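Local atomic coordinates of acyl-CoA hydrolase (Bacillus halodurans, PDB entry 1VPM), a protein that probably hydrolyses the thioester of long-chain fatty acyl-CoAs and binds coenzyme A, as a member of the hotdog-fold acyl-CoA hydrolase family. Residues T98-H107 and L118-A128; E20-R28 and E52-N63. All coordinates share one frame; numbering follows the deposited sequence. Where two conformers were deposited one is given.

Contact 1. Residues T98-H107 and L118-A128; sequences TSMEVYVRVH and LTTESFLTMVA. With COA (coenzyme A), chain D.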
# COMPACT_ATOMS: atom_id res chain seq x y z
N THR A 98 -18.05 -24.72 -14.99
CA THR A 98 -17.18 -24.24 -13.92
C THR A 98 -17.01 -22.73 -13.95
O THR A 98 -16.31 -22.18 -13.10
CB THR A 98 -15.78 -24.88 -14.04
OG1 THR A 98 -15.07 -24.34 -15.17
CG2 THR A 98 -15.91 -26.39 -14.16
N SER A 99 -17.63 -22.08 -14.93
CA SER A 99 -17.44 -20.64 -15.18
C SER A 99 -18.70 -19.85 -14.88
O SER A 99 -19.83 -20.37 -14.92
CB SER A 99 -16.97 -20.42 -16.63
OG SER A 99 -17.99 -20.71 -17.57
N MSE A 100 -18.49 -18.59 -14.51
CA MSE A 100 -19.54 -17.65 -14.21
C MSE A 100 -19.27 -16.36 -14.95
O MSE A 100 -18.15 -15.84 -14.91
CB MSE A 100 -19.51 -17.35 -12.73
CG MSE A 100 -19.87 -18.51 -11.87
SE MSE A 100 -19.24 -18.31 -9.99
CE MSE A 100 -17.34 -18.75 -10.19
N GLU A 101 -20.28 -15.85 -15.64
CA GLU A 101 -20.20 -14.49 -16.11
C GLU A 101 -20.62 -13.55 -14.97
O GLU A 101 -21.64 -13.76 -14.30
CB GLU A 101 -21.15 -14.27 -17.31
CG GLU A 101 -21.03 -12.88 -17.88
CD GLU A 101 -22.00 -12.65 -19.04
OE1 GLU A 101 -23.25 -12.70 -18.81
OE2 GLU A 101 -21.52 -12.50 -20.18
N VAL A 102 -19.78 -12.55 -14.76
CA VAL A 102 -20.02 -11.52 -13.75
C VAL A 102 -20.16 -10.16 -14.46
O VAL A 102 -19.31 -9.77 -15.28
CB VAL A 102 -18.95 -11.49 -12.66
CG1 VAL A 102 -19.22 -10.36 -11.68
CG2 VAL A 102 -18.86 -12.83 -11.95
N TYR A 103 -21.28 -9.51 -14.24
CA TYR A 103 -21.50 -8.13 -14.68
C TYR A 103 -21.12 -7.18 -13.55
O TYR A 103 -21.50 -7.38 -12.39
CB TYR A 103 -22.97 -7.95 -15.10
CG TYR A 103 -23.40 -6.50 -15.24
CD1 TYR A 103 -23.12 -5.78 -16.38
CD2 TYR A 103 -24.06 -5.84 -14.18
CE1 TYR A 103 -23.53 -4.43 -16.50
CE2 TYR A 103 -24.48 -4.52 -14.30
CZ TYR A 103 -24.18 -3.81 -15.42
OH TYR A 103 -24.62 -2.51 -15.47
N VAL A 104 -20.37 -6.14 -13.90
CA VAL A 104 -19.99 -5.10 -12.98
C VAL A 104 -20.35 -3.74 -13.57
O VAL A 104 -19.98 -3.44 -14.66
CB VAL A 104 -18.49 -5.16 -12.62
CG1 VAL A 104 -18.13 -4.08 -11.64
CG2 VAL A 104 -18.12 -6.51 -12.00
N ARG A 105 -20.95 -2.88 -12.73
CA ARG A 105 -21.19 -1.46 -13.07
C ARG A 105 -20.45 -0.60 -12.08
O ARG A 105 -20.41 -0.87 -10.85
CB ARG A 105 -22.66 -1.11 -13.14
CG ARG A 105 -23.57 -1.62 -12.05
CD ARG A 105 -24.99 -0.99 -12.21
NE ARG A 105 -26.00 -1.79 -11.53
CZ ARG A 105 -27.02 -2.38 -12.14
NH1 ARG A 105 -27.18 -2.33 -13.46
NH2 ARG A 105 -27.89 -3.08 -11.43
N VAL A 106 -19.89 0.48 -12.60
CA VAL A 106 -19.12 1.43 -11.80
C VAL A 106 -19.68 2.86 -12.04
O VAL A 106 -19.89 3.29 -13.17
CB VAL A 106 -17.63 1.41 -12.19
CG1 VAL A 106 -16.87 2.39 -11.33
CG2 VAL A 106 -17.04 -0.01 -12.14
N HIS A 107 -19.96 3.56 -10.94
CA HIS A 107 -20.39 4.98 -10.95
C HIS A 107 -19.43 5.78 -10.10
O HIS A 107 -18.80 5.24 -9.19
CB HIS A 107 -21.79 5.17 -10.33
CG HIS A 107 -22.89 4.65 -11.19
ND1 HIS A 107 -23.20 3.31 -11.27
CD2 HIS A 107 -23.76 5.30 -12.00
CE1 HIS A 107 -24.22 3.16 -12.11
NE2 HIS A 107 -24.58 4.35 -12.56
N LEU A 118 -22.33 7.32 -14.50
CA LEU A 118 -21.85 6.00 -14.93
C LEU A 118 -20.43 6.10 -15.52
O LEU A 118 -20.17 6.90 -16.44
CB LEU A 118 -22.80 5.38 -15.91
CG LEU A 118 -22.48 3.96 -16.35
CD1 LEU A 118 -22.68 2.97 -15.32
CD2 LEU A 118 -23.37 3.61 -17.57
N THR A 119 -19.48 5.37 -14.90
CA THR A 119 -18.08 5.39 -15.27
C THR A 119 -17.82 4.32 -16.32
O THR A 119 -17.27 4.57 -17.38
CB THR A 119 -17.21 5.01 -14.08
OG1 THR A 119 -17.54 5.83 -12.97
CG2 THR A 119 -15.74 5.20 -14.42
N THR A 120 -18.23 3.10 -15.99
CA THR A 120 -18.16 2.03 -16.97
C THR A 120 -18.97 0.82 -16.50
O THR A 120 -19.51 0.78 -15.41
CB THR A 120 -16.71 1.62 -17.19
OG1 THR A 120 -16.59 0.81 -18.41
CG2 THR A 120 -16.22 0.91 -15.98
N GLU A 121 -19.11 -0.11 -17.43
CA GLU A 121 -19.73 -1.42 -17.21
C GLU A 121 -18.87 -2.47 -17.86
O GLU A 121 -18.27 -2.22 -18.93
CB GLU A 121 -21.12 -1.46 -17.85
CG GLU A 121 -22.11 -0.46 -17.33
CD GLU A 121 -23.41 -0.48 -18.11
OE1 GLU A 121 -23.37 -0.01 -19.26
OE2 GLU A 121 -24.44 -0.94 -17.56
N SER A 122 -18.86 -3.66 -17.32
CA SER A 122 -18.04 -4.69 -17.89
C SER A 122 -18.60 -6.08 -17.54
O SER A 122 -19.41 -6.23 -16.67
CB SER A 122 -16.61 -4.43 -17.39
OG SER A 122 -16.09 -5.41 -16.54
N PHE A 123 -18.25 -7.06 -18.36
CA PHE A 123 -18.43 -8.49 -18.03
C PHE A 123 -17.09 -9.18 -17.87
O PHE A 123 -16.12 -8.88 -18.60
CB PHE A 123 -19.14 -9.21 -19.16
CG PHE A 123 -20.54 -8.75 -19.41
CD1 PHE A 123 -21.59 -9.20 -18.59
CD2 PHE A 123 -20.84 -7.95 -20.49
CE1 PHE A 123 -22.92 -8.79 -18.84
CE2 PHE A 123 -22.13 -7.55 -20.71
CZ PHE A 123 -23.17 -7.98 -19.88
N LEU A 124 -16.99 -10.02 -16.82
CA LEU A 124 -15.87 -10.86 -16.63
C LEU A 124 -16.27 -12.33 -16.61
O LEU A 124 -17.44 -12.68 -16.38
CB LEU A 124 -15.21 -10.53 -15.30
CG LEU A 124 -14.62 -9.14 -15.12
CD1 LEU A 124 -15.69 -8.17 -14.68
CD2 LEU A 124 -13.46 -9.13 -14.07
N THR A 125 -15.29 -13.17 -16.85
CA THR A 125 -15.51 -14.61 -16.74
C THR A 125 -14.63 -15.10 -15.59
O THR A 125 -13.37 -15.06 -15.67
CB THR A 125 -15.18 -15.35 -18.03
OG1 THR A 125 -16.06 -14.93 -19.10
CG2 THR A 125 -15.39 -16.85 -17.83
N MSE A 126 -15.29 -15.63 -14.55
CA MSE A 126 -14.63 -16.14 -13.38
C MSE A 126 -14.77 -17.65 -13.37
O MSE A 126 -15.80 -18.15 -13.74
CB MSE A 126 -15.28 -15.57 -12.11
CG MSE A 126 -15.43 -14.05 -12.05
SE MSE A 126 -13.65 -13.12 -12.30
CE MSE A 126 -12.90 -13.76 -10.68
N VAL A 127 -13.74 -18.35 -12.90
CA VAL A 127 -13.74 -19.81 -12.85
C VAL A 127 -13.54 -20.24 -11.44
O VAL A 127 -12.60 -19.80 -10.82
CB VAL A 127 -12.68 -20.42 -13.80
CG1 VAL A 127 -12.65 -21.92 -13.67
CG2 VAL A 127 -13.03 -20.06 -15.24
N ALA A 128 -14.44 -21.07 -10.91
CA ALA A 128 -14.28 -21.63 -9.56
C ALA A 128 -13.23 -22.71 -9.61
O ALA A 128 -13.22 -23.50 -10.56
CB ALA A 128 -15.61 -22.24 -9.10
N1A COA D . -12.61 -16.36 -21.40
C2A COA D . -13.83 -16.83 -20.99
N3A COA D . -13.94 -18.15 -20.53
C4A COA D . -12.84 -18.95 -20.48
C5A COA D . -11.59 -18.48 -20.91
C6A COA D . -11.47 -17.18 -21.39
N6A COA D . -10.30 -16.78 -21.93
N7A COA D . -10.69 -19.51 -20.77
C8A COA D . -11.34 -20.59 -20.27
N9A COA D . -12.66 -20.26 -20.09
C1B COA D . -13.66 -21.06 -19.40
C2B COA D . -13.96 -22.31 -20.20
O2B COA D . -14.84 -22.02 -21.26
C3B COA D . -14.56 -23.20 -19.12
O3B COA D . -15.95 -22.92 -19.12
P3B COA D . -17.08 -23.96 -18.66
O7A COA D . -17.57 -24.67 -19.86
O8A COA D . -18.24 -23.31 -18.03
O9A COA D . -16.46 -24.83 -17.60
C4B COA D . -13.81 -22.77 -17.86
O4B COA D . -13.10 -21.58 -18.22
C5B COA D . -12.78 -23.78 -17.36
O5B COA D . -11.86 -24.04 -18.43
P1A COA D . -11.41 -25.54 -18.90
O1A COA D . -11.26 -25.54 -20.41
O2A COA D . -12.34 -26.60 -18.37
O3A COA D . -9.99 -25.81 -18.18
P2A COA D . -8.62 -24.95 -18.31
O4A COA D . -8.38 -24.58 -19.76
O5A COA D . -7.54 -25.79 -17.64
O6A COA D . -8.83 -23.62 -17.41
CBP COA D . -8.44 -21.28 -17.09
CCP COA D . -9.08 -22.35 -17.98
CDP COA D . -9.06 -19.91 -17.39
CEP COA D . -8.75 -21.67 -15.63
CAP COA D . -6.91 -21.26 -17.36
OAP COA D . -6.52 -21.01 -18.70
C9P COA D . -6.24 -20.27 -16.42
O9P COA D . -5.98 -20.72 -15.11
N8P COA D . -5.93 -19.02 -16.81
C7P COA D . -5.30 -18.17 -15.82
C6P COA D . -6.33 -17.59 -14.84
C5P COA D . -5.66 -16.64 -13.87
O5P COA D . -4.81 -17.09 -13.07
N4P COA D . -6.01 -15.35 -13.93
C3P COA D . -5.48 -14.39 -13.00
C2P COA D . -4.33 -13.50 -13.49
S1P COA D . -2.94 -14.20 -14.46
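The Y103 ring meets E121 at its edge, where OH donates to the anti lone pair of E121 OE2 at 2.6 Å, the carboxylate standing 78° to the ring. The backbone N of R105 lies over one face of that ring, toward its rim, and the F123 ring leans against it obliquely, F123 CE1 reaching Y103 CB at 3.8 Å. On one face of the H107 imidazole rests L118 CD1, a CH-pi contact 3.8 Å from the ring centroid. The E101 carboxylate slants across the F123 ring, planes 28° apart, with CD 3.5 Å from F123 CD1; CG anti to the backbone N (chi1 -176°) and an extended chain carry it there, where T93, R158 and R162 hold its oxygens. These groups share one face of an antiparallel hairpin in the middle of the hotdog sheet. V106 O accepts from both T119 N and T120 N on the same side of its plane: the classic beta bulge that shifts the register before H107. On the other face, turned to helix 43-62, V102 CG2 packs on M126 CG at 3.6 Å and V104 CG2 touches L124 CD1. At the far end the strands hold coenzyme A by its 3'-phosphate. T98 OG1 hydrogen-bonds to O9A at 2.8 Å and S99 OG to O8A at 2.7 Å; both hydroxyls sit between their own backbone N and carbonyl carbon, which turns them to the phosphate beside T98 N, itself a donor to O9A. T125 CG2 lies 3.3 Å from adenine N3A, while V127 CG2 touches the ribose.

Contact 2. Residues E20-R28 and E52-N63; sequences ERSRTIQTR and EIAALTAMKHAN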
# COMPACT_ATOMS: atom_id res chain seq x y z
N GLU A 20 -29.33 -12.63 -6.53
CA GLU A 20 -29.16 -11.87 -5.33
C GLU A 20 -28.20 -12.45 -4.33
O GLU A 20 -27.63 -11.71 -3.57
CB GLU A 20 -30.53 -11.67 -4.67
CG GLU A 20 -30.61 -10.67 -3.57
CD GLU A 20 -30.28 -9.22 -4.01
OE1 GLU A 20 -30.40 -8.85 -5.19
OE2 GLU A 20 -29.88 -8.44 -3.14
N ARG A 21 -27.98 -13.78 -4.32
CA ARG A 21 -27.00 -14.39 -3.40
C ARG A 21 -25.60 -13.85 -3.65
O ARG A 21 -24.82 -13.74 -2.75
CB ARG A 21 -27.00 -15.95 -3.53
CG ARG A 21 -25.83 -16.78 -2.83
CD ARG A 21 -25.55 -18.27 -3.44
NE ARG A 21 -24.77 -19.12 -2.53
CZ ARG A 21 -25.27 -19.71 -1.45
NH1 ARG A 21 -26.55 -19.55 -1.13
NH2 ARG A 21 -24.50 -20.45 -0.67
N SER A 22 -25.28 -13.59 -4.92
CA SER A 22 -23.93 -13.24 -5.35
C SER A 22 -23.70 -11.72 -5.27
O SER A 22 -22.55 -11.25 -5.26
CB SER A 22 -23.73 -13.72 -6.82
OG SER A 22 -24.42 -12.88 -7.81
N ARG A 23 -24.79 -10.94 -5.23
CA ARG A 23 -24.68 -9.50 -5.53
C ARG A 23 -23.84 -8.81 -4.47
O ARG A 23 -24.03 -9.04 -3.28
CB ARG A 23 -26.05 -8.88 -5.72
CG ARG A 23 -25.96 -7.39 -6.12
CD ARG A 23 -27.30 -6.85 -6.59
NE ARG A 23 -28.19 -6.78 -5.45
CZ ARG A 23 -28.20 -5.80 -4.55
NH1 ARG A 23 -27.37 -4.76 -4.65
NH2 ARG A 23 -29.06 -5.86 -3.54
N THR A 24 -22.89 -7.99 -4.90
CA THR A 24 -21.95 -7.38 -4.02
C THR A 24 -21.74 -5.93 -4.41
O THR A 24 -21.72 -5.57 -5.55
CB THR A 24 -20.58 -8.08 -4.03
OG1 THR A 24 -20.79 -9.50 -3.87
CG2 THR A 24 -19.59 -7.55 -3.00
N ILE A 25 -21.66 -5.11 -3.38
CA ILE A 25 -21.39 -3.67 -3.51
C ILE A 25 -20.09 -3.27 -2.83
O ILE A 25 -19.74 -3.72 -1.70
CB ILE A 25 -22.56 -2.85 -2.99
CG1 ILE A 25 -23.76 -3.01 -3.96
CG2 ILE A 25 -22.13 -1.33 -2.81
CD1 ILE A 25 -25.01 -2.70 -3.31
N GLN A 26 -19.35 -2.39 -3.50
CA GLN A 26 -18.16 -1.78 -2.89
C GLN A 26 -18.20 -0.27 -3.13
O GLN A 26 -18.76 0.21 -4.11
CB GLN A 26 -16.89 -2.39 -3.50
CG GLN A 26 -15.58 -1.81 -3.09
CD GLN A 26 -15.19 -1.93 -1.60
OE1 GLN A 26 -15.99 -1.72 -0.68
NE2 GLN A 26 -13.89 -2.17 -1.36
N THR A 27 -17.63 0.49 -2.18
CA THR A 27 -17.44 1.92 -2.36
C THR A 27 -16.00 2.24 -1.99
O THR A 27 -15.50 1.73 -1.01
CB THR A 27 -18.33 2.72 -1.39
OG1 THR A 27 -19.67 2.22 -1.46
CG2 THR A 27 -18.32 4.23 -1.73
N ARG A 28 -15.35 3.09 -2.78
CA ARG A 28 -13.93 3.43 -2.54
C ARG A 28 -13.76 4.93 -2.71
O ARG A 28 -14.28 5.52 -3.64
CB ARG A 28 -13.06 2.76 -3.63
CG ARG A 28 -13.18 1.26 -3.80
CD ARG A 28 -12.95 0.57 -2.50
NE ARG A 28 -11.54 0.56 -2.17
CZ ARG A 28 -10.75 -0.51 -2.28
NH1 ARG A 28 -11.23 -1.69 -2.70
NH2 ARG A 28 -9.48 -0.38 -1.97
N GLU A 52 -11.80 -7.04 -8.24
CA GLU A 52 -11.97 -7.32 -6.81
C GLU A 52 -13.41 -7.65 -6.53
O GLU A 52 -13.72 -8.63 -5.83
CB GLU A 52 -11.52 -6.10 -5.98
CG GLU A 52 -11.45 -6.32 -4.51
CD GLU A 52 -11.04 -5.06 -3.73
OE1 GLU A 52 -10.19 -4.27 -4.23
OE2 GLU A 52 -11.60 -4.90 -2.64
N ILE A 53 -14.31 -6.82 -7.06
CA ILE A 53 -15.73 -7.02 -6.77
C ILE A 53 -16.20 -8.27 -7.52
O ILE A 53 -17.03 -9.02 -7.04
CB ILE A 53 -16.59 -5.78 -7.01
CG1 ILE A 53 -17.96 -5.93 -6.34
CG2 ILE A 53 -16.73 -5.44 -8.37
CD1 ILE A 53 -18.73 -4.68 -6.24
N ALA A 54 -15.66 -8.53 -8.69
CA ALA A 54 -16.05 -9.72 -9.41
C ALA A 54 -15.66 -11.00 -8.71
O ALA A 54 -16.41 -11.98 -8.75
CB ALA A 54 -15.52 -9.68 -10.83
N ALA A 55 -14.47 -11.03 -8.15
CA ALA A 55 -13.95 -12.16 -7.37
C ALA A 55 -14.86 -12.39 -6.17
O ALA A 55 -15.22 -13.53 -5.89
CB ALA A 55 -12.56 -11.90 -6.91
N LEU A 56 -15.20 -11.32 -5.44
CA LEU A 56 -16.11 -11.46 -4.31
C LEU A 56 -17.46 -12.04 -4.70
O LEU A 56 -17.97 -12.96 -4.04
CB LEU A 56 -16.27 -10.12 -3.56
CG LEU A 56 -15.12 -9.64 -2.67
CD1 LEU A 56 -15.27 -8.17 -2.41
CD2 LEU A 56 -15.10 -10.43 -1.35
N THR A 57 -18.01 -11.49 -5.75
CA THR A 57 -19.27 -11.96 -6.31
C THR A 57 -19.26 -13.45 -6.67
O THR A 57 -20.17 -14.24 -6.31
CB THR A 57 -19.63 -11.08 -7.50
OG1 THR A 57 -19.71 -9.69 -7.04
CG2 THR A 57 -20.94 -11.51 -8.14
N ALA A 58 -18.22 -13.86 -7.38
CA ALA A 58 -18.10 -15.22 -7.85
C ALA A 58 -17.84 -16.17 -6.68
O ALA A 58 -18.38 -17.27 -6.62
CB ALA A 58 -16.97 -15.30 -8.89
N MSE A 59 -17.06 -15.73 -5.69
CA MSE A 59 -16.82 -16.54 -4.50
C MSE A 59 -18.12 -16.77 -3.71
O MSE A 59 -18.38 -17.88 -3.20
CB MSE A 59 -15.74 -15.93 -3.62
CG MSE A 59 -14.40 -16.00 -4.31
SE MSE A 59 -13.11 -14.95 -3.18
CE MSE A 59 -13.00 -16.20 -1.82
N LYS A 60 -18.94 -15.76 -3.64
CA LYS A 60 -20.25 -15.88 -2.98
C LYS A 60 -21.18 -16.82 -3.70
O LYS A 60 -21.95 -17.55 -3.04
CB LYS A 60 -20.94 -14.51 -2.84
CG LYS A 60 -20.40 -13.73 -1.73
CD LYS A 60 -20.68 -12.22 -1.81
CE LYS A 60 -22.04 -11.78 -1.47
NZ LYS A 60 -21.96 -10.31 -1.14
N HIS A 61 -21.14 -16.81 -5.03
CA HIS A 61 -22.02 -17.70 -5.80
C HIS A 61 -21.59 -19.15 -5.69
O HIS A 61 -22.44 -20.03 -5.53
CB HIS A 61 -22.08 -17.29 -7.26
CG HIS A 61 -23.02 -18.12 -8.05
ND1 HIS A 61 -24.39 -17.98 -7.96
CD2 HIS A 61 -22.79 -19.11 -8.94
CE1 HIS A 61 -24.95 -18.87 -8.76
NE2 HIS A 61 -24.01 -19.55 -9.38
N ALA A 62 -20.29 -19.39 -5.75
CA ALA A 62 -19.71 -20.74 -5.86
C ALA A 62 -19.19 -21.32 -4.57
O ALA A 62 -18.82 -22.50 -4.53
CB ALA A 62 -18.62 -20.72 -6.85
N ASN A 63 -19.10 -20.48 -3.54
CA ASN A 63 -18.48 -20.87 -2.28
C ASN A 63 -17.13 -21.57 -2.48
O ASN A 63 -16.86 -22.65 -1.95
CB ASN A 63 -19.46 -21.70 -1.44
CG ASN A 63 -20.71 -20.92 -1.04
OD1 ASN A 63 -21.77 -21.07 -1.65
ND2 ASN A 63 -20.59 -20.04 -0.05
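K60 arches over T24, its CD and CE passing the threonine hydroxyl before NZ donates to T24 OG1 at 3.1 Å and to R23 O at 3.2 Å, the latter from above the carbonyl plane. A bend at chi3 (75°) turns the ammonium back onto the strand. T24 OG1 in turn donates to S22 O, so the lysine closes a chain of polar contacts at the strand's start. A methionine in its place would probably leave R23 O and T24 OG1 without their ammonium partner. On the helix side T57 CG2 comes within 3.3 Å of S22 O; I53 runs past T24 in the opposite direction, its CD1 3.2 Å from T24 O. Arginines of 20-28 hold the two ends of segment 52-63. R21 NH2 donates to N63 OD1 at 3.0 Å, nearly in its guanidinium plane, with the amide turned 73° away; N63 ND2 reaches L111 O of the third subunit. In the conformer given, R28 NH1 forms a salt bridge with E52 OE1 (3.2 Å), on its syn side but out of the carboxylate plane. Q26 and T27 bond to the third subunit. A long helix packed against a curved antiparallel sheet, here meeting its edge strand 24-28 as well, is the hallmark of the hotdog fold.

Helix 43-62 joins the two contacts: in contact 2 one side of it meets the edge strand 24-28, while A54 and A58 turn to the hairpin of contact 1, and I53 and H61 serve both. Their centres lie about 10 Å apart. M126 CB meets A58 CB at 3.6 Å, V104 CG1 meets I53 CG2 at 3.8 Å, and M100 SE, a selenomethionine atom, lies 3.8 Å from H61 CD2. Coenzyme A is gripped at the T98-S99 end of contact 1, with D75 and F76 of the second subunit adding hydrogen bonds. Contact 2 stands back from it, the H61 side chain about 11 Å from a bound coenzyme A, and faces the third subunit instead.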